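Local coordinates for protein hybrid kinase (PDB 6QRL) that probably transfers phosphate from ATP to a protein histidine as a sensor kinase, and binds cyclic di-GMP through the pseudo-receiver domain that makes up this chain, at residues A[13-16]-A[17-20]; A[54-57]-A[58-61]; A[76-79]-A[80-83]. All coordinates share one frame; numbering follows the deposited sequence.

From the N terminus, the three contacts follow in series, none nesting in or crossing another, and each turns the chain just beyond a strand of the parallel sheet. Interaction 1 (13-20) leads from strand 8-12 into helix 16-28. Interaction 2 (54-61) closes the turn after strand 51-55, and interaction 3 (76-83) the turn after strand 73-77, with Arg82 at cyclic di-GMP. Ser13 OG lies 2.7 Å from Asp55 OD2, a probable hydrogen bond joining interactions 1 and 2. Strand pairing joins interactions 2 and 3, with Ala56 N 2.9 Å from Leu76 O. Interactions 1 and 3 barely meet, through Val18 and Leu76.

Interaction 1: residues A[13-16]-A[17-20]; sequences SPNA and IVRA
Asn15 and Val18 come within 5.4 Å of each other at their CA atoms where the loop 13-16 winds into the first turn of a helix. Two i to i+4 backbone bonds mark this first helical turn: Arg19 N donates to Asn15 O (3.0 Å), and Ala20 N donates to Ala16 O one residue later. Asn15 is the N-cap. Its OD1 accepts from Val18 N at 3.0 Å with an N-H...O angle of 157°, the donor lying above the amide plane, and a weak, strongly bent bond from Ile17 N adds to it. With CG anti to the backbone N (chi1 -173°), the amide oxygen swings over the N-H groups of the first turn, and the side chain crosses that of Val18 at about a right angle. Ser13 OG accepts from the backbone N of the cap residue, Asn15, at 3.0 Å, forming an ST turn. Arg19 reaches back along the same turn: NH1 gives a nearly straight bond (164°) to Ser13 O, 2.9 Å away and within the guanidinium plane. A bend at chi3 brings the guanidinium there, and Ala16 CA lies over one face, toward the rim, 3.6 Å from Arg19 NH2. Val18 CG1 lies 3.7 Å from Ser13 OG, whose stronger polar partner is Asp55. The contact thus joins the end of strand 8-12 to helix 16-28, while Pro14 and Val18 both touch the neighbouring strand 51-55.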
ATOM      1  N   SER A  13      -8.312   1.564   1.734  1.00 30.72           N
ATOM      2  CA  SER A  13      -8.652   2.551   2.784  1.00 29.97           C
ATOM      3  C   SER A  13     -10.153   2.552   2.999  1.00 29.57           C
ATOM      4  O   SER A  13     -10.911   2.552   2.022  1.00 30.92           O
ATOM      5  CB  SER A  13      -8.183   3.941   2.434  1.00 30.47           C
ATOM      6  OG  SER A  13      -8.659   4.871   3.393  1.00 28.76           O
ATOM      7  N   PRO A  14     -10.610   2.653   4.263  1.00 29.24           N
ATOM      8  CA  PRO A  14     -12.042   2.784   4.544  1.00 30.18           C
ATOM      9  C   PRO A  14     -12.517   4.224   4.312  1.00 31.74           C
ATOM     10  O   PRO A  14     -13.672   4.450   4.420  1.00 30.91           O
ATOM     11  CB  PRO A  14     -12.143   2.443   6.035  1.00 30.43           C
ATOM     12  CG  PRO A  14     -10.775   2.874   6.602  1.00 30.09           C
ATOM     13  CD  PRO A  14      -9.781   2.634   5.485  1.00 28.64           C
ATOM     14  N   ASN A  15     -11.598   5.160   4.045  1.00 32.38           N
ATOM     15  CA  ASN A  15     -11.893   6.614   3.904  1.00 33.20           C
ATOM     16  C   ASN A  15     -12.049   6.971   2.419  1.00 32.72           C
ATOM     17  O   ASN A  15     -11.078   6.816   1.670  1.00 30.57           O
ATOM     18  CB  ASN A  15     -10.764   7.413   4.566  1.00 36.73           C
ATOM     19  CG  ASN A  15     -11.023   8.898   4.647  1.00 38.28           C
ATOM     20  OD1 ASN A  15     -11.195   9.576   3.636  1.00 39.51           O
ATOM     21  ND2 ASN A  15     -10.910   9.413   5.854  1.00 41.93           N
ATOM     22  N   ALA A  16     -13.226   7.448   2.001  1.00 33.75           N
ATOM     23  CA  ALA A  16     -13.563   7.779   0.593  1.00 35.15           C
ATOM     24  C   ALA A  16     -12.597   8.851   0.052  1.00 35.11           C
ATOM     25  O   ALA A  16     -12.152   8.730  -1.105  1.00 31.86           O
ATOM     26  CB  ALA A  16     -14.997   8.243   0.497  1.00 35.88           C
ATOM     27  N   ILE A  17     -12.284   9.860   0.873  1.00 33.95           N
ATOM     28  CA  ILE A  17     -11.427  11.011   0.470  1.00 35.32           C
ATOM     29  C   ILE A  17     -10.005  10.487   0.241  1.00 32.88           C
ATOM     30  O   ILE A  17      -9.392  10.874  -0.742  1.00 33.23           O
ATOM     31  CB  ILE A  17     -11.493  12.124   1.550  1.00 39.13           C
ATOM     32  CG1 ILE A  17     -12.846  12.830   1.528  1.00 42.89           C
ATOM     33  CG2 ILE A  17     -10.337  13.114   1.427  1.00 39.73           C
ATOM     34  CD1 ILE A  17     -13.284  13.329   2.898  1.00 46.71           C
ATOM     35  N   VAL A  18      -9.490   9.624   1.109  1.00 31.79           N
ATOM     36  CA  VAL A  18      -8.121   9.067   0.927  1.00 32.12           C
ATOM     37  C   VAL A  18      -8.118   8.185  -0.326  1.00 31.47           C
ATOM     38  O   VAL A  18      -7.142   8.251  -1.093  1.00 33.68           O
ATOM     39  CB  VAL A  18      -7.660   8.285   2.170  1.00 32.74           C
ATOM     40  CG1 VAL A  18      -6.480   7.383   1.869  1.00 32.80           C
ATOM     41  CG2 VAL A  18      -7.371   9.236   3.316  1.00 34.89           C
ATOM     42  N   ARG A  19      -9.133   7.342  -0.536  1.00 31.23           N
ATOM     43  CA  ARG A  19      -9.107   6.452  -1.744  1.00 30.51           C
ATOM     44  C   ARG A  19      -9.084   7.335  -3.002  1.00 31.59           C
ATOM     45  O   ARG A  19      -8.300   7.048  -3.856  1.00 32.85           O
ATOM     46  CB  ARG A  19     -10.316   5.517  -1.881  1.00 31.52           C
ATOM     47  CG  ARG A  19     -10.458   4.458  -0.801  1.00 30.91           C
ATOM     48  CD  ARG A  19     -11.512   3.422  -1.191  1.00 30.27           C
ATOM     49  NE  ARG A  19     -12.859   3.977  -1.238  1.00 30.77           N
ATOM     50  CZ  ARG A  19     -13.704   4.071  -0.218  1.00 30.94           C
ATOM     51  NH1 ARG A  19     -13.369   3.691   1.010  1.00 30.36           N
ATOM     52  NH2 ARG A  19     -14.891   4.603  -0.437  1.00 32.21           N
ATOM     53  N   ALA A  20      -9.936   8.364  -3.099  1.00 34.36           N
ATOM     54  CA  ALA A  20     -10.060   9.217  -4.308  1.00 34.83           C
ATOM     55  C   ALA A  20      -8.790  10.060  -4.506  1.00 34.07           C
ATOM     56  O   ALA A  20      -8.300  10.104  -5.650  1.00 33.08           O
ATOM     57  CB  ALA A  20     -11.292  10.082  -4.227  1.00 36.25           C
TER

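Interaction 2: residues A[54-57]-A[58-61]; sequences IDAA and LSGP
Ala56 O is gripped twice by Ser59, whose hydroxyl donates at 2.7 Å from OG and whose backbone N donates at 3.0 Å. The two donors arrive differently: OG lies in the carbonyl plane on a lone pair, whereas N stands 59° out of that plane. This short 3-10 turn follows strand 51-55 of the receiver fold, the strand that ends at Asp55, the predicted phosphorylation site, which carries no phosphate here. The preceding bond of the turn runs from Leu58 N to Asp55 O (2.9 Å), again from above the carbonyl plane but nearly straight at 167°. An Asx turn overlaps it, Asp55 OD1 accepting from Ala57 N at 3.1 Å from above the carboxylate plane. The same carboxylate has outside partners, Lys99 in a salt bridge at OD1 and Ser13 at OD2, so both oxygens of this buried residue have partners. Ser59 OG reaches its acceptor because it sits beside its own backbone N (chi1 -55°), which places both donors of one residue on a single oxygen. Leu58 lies back over the start of the turn, its CB 3.4 Å from Asp55 O, while its CD2 packs against Pro14. Ile54 and Leu58 cross at about a right angle, and their one apolar touch is between Ile54 CG2 and Leu58 CD1, 4.1 Å apart.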
ATOM      1  N   ILE A  54      -1.703   0.563   1.917  1.00 29.18           N
ATOM      2  CA  ILE A  54      -2.644   0.098   2.968  1.00 29.58           C
ATOM      3  C   ILE A  54      -2.704   1.164   4.052  1.00 29.82           C
ATOM      4  O   ILE A  54      -1.683   1.361   4.719  1.00 29.22           O
ATOM      5  CB  ILE A  54      -2.228  -1.274   3.507  1.00 30.35           C
ATOM      6  CG1 ILE A  54      -2.209  -2.310   2.380  1.00 32.64           C
ATOM      7  CG2 ILE A  54      -3.144  -1.718   4.639  1.00 29.80           C
ATOM      8  CD1 ILE A  54      -1.716  -3.687   2.812  1.00 32.74           C
ATOM      9  N   ASP A  55      -3.873   1.775   4.222  1.00 29.03           N
ATOM     10  CA  ASP A  55      -4.178   2.795   5.257  1.00 30.31           C
ATOM     11  C   ASP A  55      -4.101   2.157   6.647  1.00 30.00           C
ATOM     12  O   ASP A  55      -4.817   1.194   6.879  1.00 29.11           O
ATOM     13  CB  ASP A  55      -5.546   3.421   4.973  1.00 29.66           C
ATOM     14  CG  ASP A  55      -5.818   4.726   5.705  1.00 31.81           C
ATOM     15  OD1 ASP A  55      -5.094   5.001   6.693  1.00 30.95           O
ATOM     16  OD2 ASP A  55      -6.795   5.452   5.309  1.00 33.07           O
ATOM     17  N   ALA A  56      -3.258   2.680   7.548  1.00 29.99           N
ATOM     18  CA  ALA A  56      -3.184   2.218   8.959  1.00 31.12           C
ATOM     19  C   ALA A  56      -4.535   2.387   9.670  1.00 30.86           C
ATOM     20  O   ALA A  56      -4.719   1.781  10.743  1.00 31.66           O
ATOM     21  CB  ALA A  56      -2.103   2.931   9.733  1.00 31.30           C
ATOM     22  N   ALA A  57      -5.464   3.181   9.144  1.00 29.99           N
ATOM     23  CA  ALA A  57      -6.858   3.187   9.634  1.00 32.21           C
ATOM     24  C   ALA A  57      -7.455   1.765   9.645  1.00 33.25           C
ATOM     25  O   ALA A  57      -8.402   1.558  10.397  1.00 35.20           O
ATOM     26  CB  ALA A  57      -7.681   4.118   8.787  1.00 33.88           C
ATOM     27  N   LEU A  58      -6.928   0.817   8.861  1.00 30.25           N
ATOM     28  CA  LEU A  58      -7.424  -0.587   8.835  1.00 32.10           C
ATOM     29  C   LEU A  58      -6.849  -1.436   9.969  1.00 34.15           C
ATOM     30  O   LEU A  58      -7.282  -2.576  10.062  1.00 35.90           O
ATOM     31  CB  LEU A  58      -7.071  -1.249   7.504  1.00 30.82           C
ATOM     32  CG  LEU A  58      -7.801  -0.651   6.306  1.00 29.60           C
ATOM     33  CD1 LEU A  58      -7.168  -1.102   5.001  1.00 30.31           C
ATOM     34  CD2 LEU A  58      -9.266  -1.004   6.357  1.00 31.05           C
ATOM     35  N   SER A  59      -5.907  -0.928  10.760  1.00 34.22           N
ATOM     36  CA  SER A  59      -5.307  -1.654  11.909  1.00 36.18           C
ATOM     37  C   SER A  59      -6.422  -2.071  12.880  1.00 35.78           C
ATOM     38  O   SER A  59      -7.445  -1.377  12.924  1.00 33.34           O
ATOM     39  CB  SER A  59      -4.300  -0.780  12.625  1.00 38.31           C
ATOM     40  OG  SER A  59      -3.297  -0.300  11.716  1.00 38.92           O
ATOM     41  N   GLY A  60      -6.200  -3.143  13.646  1.00 35.29           N
ATOM     42  CA  GLY A  60      -6.983  -3.482  14.842  1.00 38.21           C
ATOM     43  C   GLY A  60      -6.838  -2.418  15.931  1.00 41.40           C
ATOM     44  O   GLY A  60      -6.011  -1.511  15.823  1.00 37.37           O
ATOM     45  N   PRO A  61      -7.682  -2.458  16.989  1.00 44.62           N
ATOM     46  CA  PRO A  61      -7.656  -1.429  18.033  1.00 47.84           C
ATOM     47  C   PRO A  61      -6.273  -1.245  18.685  1.00 51.13           C
ATOM     48  O   PRO A  61      -5.937  -0.141  19.047  1.00 50.78           O
ATOM     49  CB  PRO A  61      -8.684  -1.942  19.049  1.00 48.76           C
ATOM     50  CG  PRO A  61      -9.642  -2.738  18.188  1.00 48.96           C
ATOM     51  CD  PRO A  61      -8.759  -3.441  17.169  1.00 46.56           C
TER

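Interaction 3: residues A[76-79]-A[80-83]; sequences LLTP and EQRD. With C2E (9,9'-[(2R,3R,3aS,5S,7aR,9R,10R,10aS,12S,14aR)-3,5,10,12-tetrahydroxy-5,12-dioxidooctahydro-2H,7H-difuro[3,2-d:3',2'-j][1,3,7,9,2,8]tetraoxadiphosphacyclododecine-2,9-diyl]bis(2-amino-1,9-dihydro-6H-purin-6-one)), chain C.
The turn after strand 73-77 of the receiver fold, leading towards helix 85-91, brings Thr78 against Gln81 and carries Arg82 of the cyclic di-GMP site. Two bonds close it in opposite senses: Gln81 N donates to Thr78 O at 3.0 Å, and Thr78 N donates to Gln81 OE1 at 2.9 Å. The second is nearly straight (166°), with the donor above the amide plane. With CG beside its own backbone N (chi1 -65°) and the chain extended beyond, the amide of Gln81 reaches back to Thr78, and CG passes 3.3 Å from Thr78 OG1. A water hydrogen-bonded to Thr78 OG1 (2.6 Å) donates to Glu80 OE2 (3.2 Å), bridging the two side chains. Glu80 lies alongside Pro79. Arg82 N makes a weak bond to Pro79 O, and its CG and CD both pass 3.2 Å from that oxygen. The side chain runs past Tyr96 and Ile98, and its guanidinium points edge-on to a ligand phosphate; the modelled approach of NH2 is implausibly short, so its detail is doubtful. Arg82 and the dianionic ligand are of opposite charge, so attraction probably contributes to binding, while Tyr96, Pro100, Arg102 and Ser105 hydrogen-bond to the ligand.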
ATOM      1  N   LEU A  76       0.142   3.605   5.133  1.00 29.06           N
ATOM      2  CA  LEU A  76      -0.149   5.062   5.291  1.00 32.11           C
ATOM      3  C   LEU A  76      -0.353   5.380   6.779  1.00 31.93           C
ATOM      4  O   LEU A  76      -1.281   4.821   7.387  1.00 31.43           O
ATOM      5  CB  LEU A  76      -1.421   5.420   4.510  1.00 33.54           C
ATOM      6  CG  LEU A  76      -1.301   5.644   3.005  1.00 37.41           C
ATOM      7  CD1 LEU A  76      -0.251   4.779   2.349  1.00 38.07           C
ATOM      8  CD2 LEU A  76      -2.652   5.535   2.295  1.00 37.82           C
ATOM      9  N   LEU A  77       0.429   6.315   7.320  1.00 31.00           N
ATOM     10  CA  LEU A  77       0.502   6.648   8.763  1.00 33.15           C
ATOM     11  C   LEU A  77       0.227   8.138   8.958  1.00 34.97           C
ATOM     12  O   LEU A  77       0.617   8.933   8.082  1.00 34.08           O
ATOM     13  CB  LEU A  77       1.902   6.313   9.294  1.00 34.64           C
ATOM     14  CG  LEU A  77       2.304   4.837   9.251  1.00 35.70           C
ATOM     15  CD1 LEU A  77       3.754   4.654   9.677  1.00 36.15           C
ATOM     16  CD2 LEU A  77       1.412   4.023  10.161  1.00 36.47           C
ATOM     17  N   THR A  78      -0.350   8.520  10.094  1.00 34.71           N
ATOM     18  CA  THR A  78      -0.285   9.920  10.578  1.00 37.49           C
ATOM     19  C   THR A  78       1.111  10.141  11.156  1.00 39.57           C
ATOM     20  O   THR A  78       1.783   9.178  11.538  1.00 36.63           O
ATOM     21  CB  THR A  78      -1.379  10.213  11.606  1.00 38.83           C
ATOM     22  OG1 THR A  78      -1.072   9.479  12.797  1.00 37.52           O
ATOM     23  CG2 THR A  78      -2.763   9.865  11.078  1.00 39.92           C
ATOM     24  N   PRO A  79       1.577  11.403  11.263  1.00 42.35           N
ATOM     25  CA  PRO A  79       2.837  11.692  11.946  1.00 43.48           C
ATOM     26  C   PRO A  79       2.882  11.164  13.382  1.00 43.97           C
ATOM     27  O   PRO A  79       3.950  10.741  13.817  1.00 47.52           O
ATOM     28  CB  PRO A  79       2.930  13.231  11.922  1.00 45.14           C
ATOM     29  CG  PRO A  79       2.032  13.654  10.785  1.00 43.82           C
ATOM     30  CD  PRO A  79       0.932  12.612  10.723  1.00 43.11           C
ATOM     31  N   GLU A  80       1.738  11.114  14.067  1.00 45.81           N
ATOM     32  CA  GLU A  80       1.646  10.608  15.468  1.00 49.49           C
ATOM     33  C   GLU A  80       1.867   9.086  15.504  1.00 45.25           C
ATOM     34  O   GLU A  80       2.081   8.568  16.597  1.00 46.54           O
ATOM     35  CB  GLU A  80       0.289  10.932  16.111  1.00 56.82           C
ATOM     36  CG  GLU A  80      -0.091  12.418  16.094  1.00 64.21           C
ATOM     37  CD  GLU A  80      -0.666  12.907  14.762  1.00 69.87           C
ATOM     38  OE1 GLU A  80       0.097  13.551  13.992  1.00 74.42           O
ATOM     39  OE2 GLU A  80      -1.881  12.646  14.480  1.00 74.56           O
ATOM     40  N   GLN A  81       1.780   8.377  14.380  1.00 39.82           N
ATOM     41  CA  GLN A  81       1.870   6.884  14.363  1.00 40.62           C
ATOM     42  C   GLN A  81       3.254   6.415  13.887  1.00 40.33           C
ATOM     43  O   GLN A  81       3.396   5.227  13.612  1.00 37.93           O
ATOM     44  CB  GLN A  81       0.796   6.251  13.473  1.00 38.83           C
ATOM     45  CG  GLN A  81      -0.639   6.469  13.953  1.00 39.79           C
ATOM     46  CD  GLN A  81      -1.656   6.175  12.866  1.00 37.93           C
ATOM     47  OE1 GLN A  81      -1.396   6.306  11.674  1.00 35.32           O
ATOM     48  NE2 GLN A  81      -2.839   5.735  13.265  1.00 39.26           N
ATOM     49  N   ARG A  82       4.267   7.288  13.884  1.00 43.54           N
ATOM     50  CA  ARG A  82       5.659   6.929  13.498  1.00 44.44           C
ATOM     51  C   ARG A  82       6.241   5.931  14.493  1.00 42.21           C
ATOM     52  O   ARG A  82       7.095   5.149  14.077  1.00 41.55           O
ATOM     53  CB  ARG A  82       6.526   8.180  13.368  1.00 48.28           C
ATOM     54  CG  ARG A  82       6.137   9.011  12.156  1.00 51.51           C
ATOM     55  CD  ARG A  82       6.696  10.412  12.293  1.00 54.89           C
ATOM     56  NE  ARG A  82       7.742  10.464  11.308  1.00 57.97           N
ATOM     57  CZ  ARG A  82       7.777  11.304  10.286  1.00 59.51           C
ATOM     58  NH1 ARG A  82       6.886  12.277  10.146  1.00 57.75           N
ATOM     59  NH2 ARG A  82       8.776  11.214   9.436  1.00 63.54           N
ATOM     60  N   ASP A  83       5.764   5.917  15.736  1.00 42.43           N
ATOM     61  CA  ASP A  83       6.227   4.953  16.775  1.00 43.54           C
ATOM     62  C   ASP A  83       5.948   3.516  16.315  1.00 39.70           C
ATOM     63  O   ASP A  83       6.589   2.630  16.847  1.00 43.23           O
ATOM     64  CB  ASP A  83       5.615   5.232  18.157  1.00 47.69           C
ATOM     65  CG  ASP A  83       4.086   5.308  18.249  1.00 49.64           C
ATOM     66  OD1 ASP A  83       3.389   5.183  17.222  1.00 49.68           O
ATOM     67  OD2 ASP A  83       3.596   5.528  19.376  1.00 59.90           O
TER
HETATM   68  P1  C2E C 401      10.832  11.202   7.620  1.00 45.60           P
HETATM   69  O2P C2E C 401       9.498  10.505   7.482  1.00 42.35           O
HETATM   70  O1P C2E C 401      11.624  11.044   8.883  1.00 46.55           O
HETATM   71  O5' C2E C 401      11.749  10.577   6.465  1.00 46.13           O
HETATM   72  C5' C2E C 401      13.153  10.843   6.492  1.00 48.76           C
HETATM   73  C4' C2E C 401      13.762  10.139   5.317  1.00 49.19           C
HETATM   74  O4' C2E C 401      13.676   8.714   5.511  1.00 49.60           O
HETATM   75  C3' C2E C 401      13.052  10.374   3.994  1.00 50.63           C
HETATM   76  O3' C2E C 401      13.535  11.634   3.497  1.00 51.01           O
HETATM   77  C2' C2E C 401      13.442   9.120   3.180  1.00 50.82           C
HETATM   78  O2' C2E C 401      14.489   9.384   2.270  1.00 51.47           O
HETATM   79  C1' C2E C 401      13.851   8.101   4.253  1.00 51.24           C
HETATM   80  N9  C2E C 401      13.061   6.870   4.303  1.00 51.45           N
HETATM   81  C8  C2E C 401      13.540   5.633   4.662  1.00 50.17           C
HETATM   82  N7  C2E C 401      12.605   4.714   4.705  1.00 49.44           N
HETATM   83  C5  C2E C 401      11.436   5.386   4.378  1.00 45.29           C
HETATM   84  C6  C2E C 401      10.110   4.906   4.266  1.00 42.72           C
HETATM   85  O6  C2E C 401       9.684   3.770   4.480  1.00 41.11           O
HETATM   86  N1  C2E C 401       9.221   5.924   3.923  1.00 42.09           N
HETATM   87  C2  C2E C 401       9.560   7.237   3.693  1.00 42.64           C
HETATM   88  N2  C2E C 401       8.552   8.066   3.376  1.00 42.44           N
HETATM   89  N3  C2E C 401      10.809   7.696   3.795  1.00 45.19           N
HETATM   90  C4  C2E C 401      11.696   6.722   4.136  1.00 47.55           C
HETATM   91  P11 C2E C 401      12.482  12.522   2.675  1.00 47.66           P
HETATM   92  O21 C2E C 401      11.786  11.566   1.753  1.00 48.11           O
HETATM   93  O11 C2E C 401      13.215  13.701   2.103  1.00 50.94           O
HETATM   94  O5A C2E C 401      11.469  13.088   3.780  1.00 45.68           O
HETATM   95  C5A C2E C 401      11.850  14.176   4.674  1.00 45.60           C
HETATM   96  C4A C2E C 401      10.697  14.480   5.599  1.00 44.32           C
HETATM   97  O4A C2E C 401       9.646  15.144   4.855  1.00 43.63           O
HETATM   98  C3A C2E C 401      10.003  13.275   6.226  1.00 42.98           C
HETATM   99  O3A C2E C 401      10.770  12.797   7.341  1.00 46.44           O
HETATM  100  C2A C2E C 401       8.640  13.865   6.580  1.00 42.60           C
HETATM  101  O2A C2E C 401       8.549  14.679   7.721  1.00 47.39           O
HETATM  102  C1A C2E C 401       8.381  14.772   5.377  1.00 42.47           C
HETATM  103  N91 C2E C 401       7.634  14.068   4.351  1.00 37.04           N
HETATM  104  C81 C2E C 401       8.185  13.242   3.405  1.00 36.15           C
HETATM  105  N71 C2E C 401       7.292  12.670   2.632  1.00 35.73           N
HETATM  106  C51 C2E C 401       6.082  13.149   3.113  1.00 35.41           C
HETATM  107  C61 C2E C 401       4.773  12.882   2.657  1.00 35.99           C
HETATM  108  O61 C2E C 401       4.425  12.090   1.769  1.00 36.49           O
HETATM  109  N11 C2E C 401       3.828  13.588   3.408  1.00 36.74           N
HETATM  110  C21 C2E C 401       4.107  14.445   4.447  1.00 35.67           C
HETATM  111  N21 C2E C 401       3.044  15.041   5.012  1.00 35.57           N
HETATM  112  N31 C2E C 401       5.337  14.679   4.898  1.00 34.90           N
HETATM  113  C41 C2E C 401       6.273  14.016   4.176  1.00 36.18           C
HETATM  114  O   HOH W   1      -2.983   9.687  14.536  1.00 49.08           O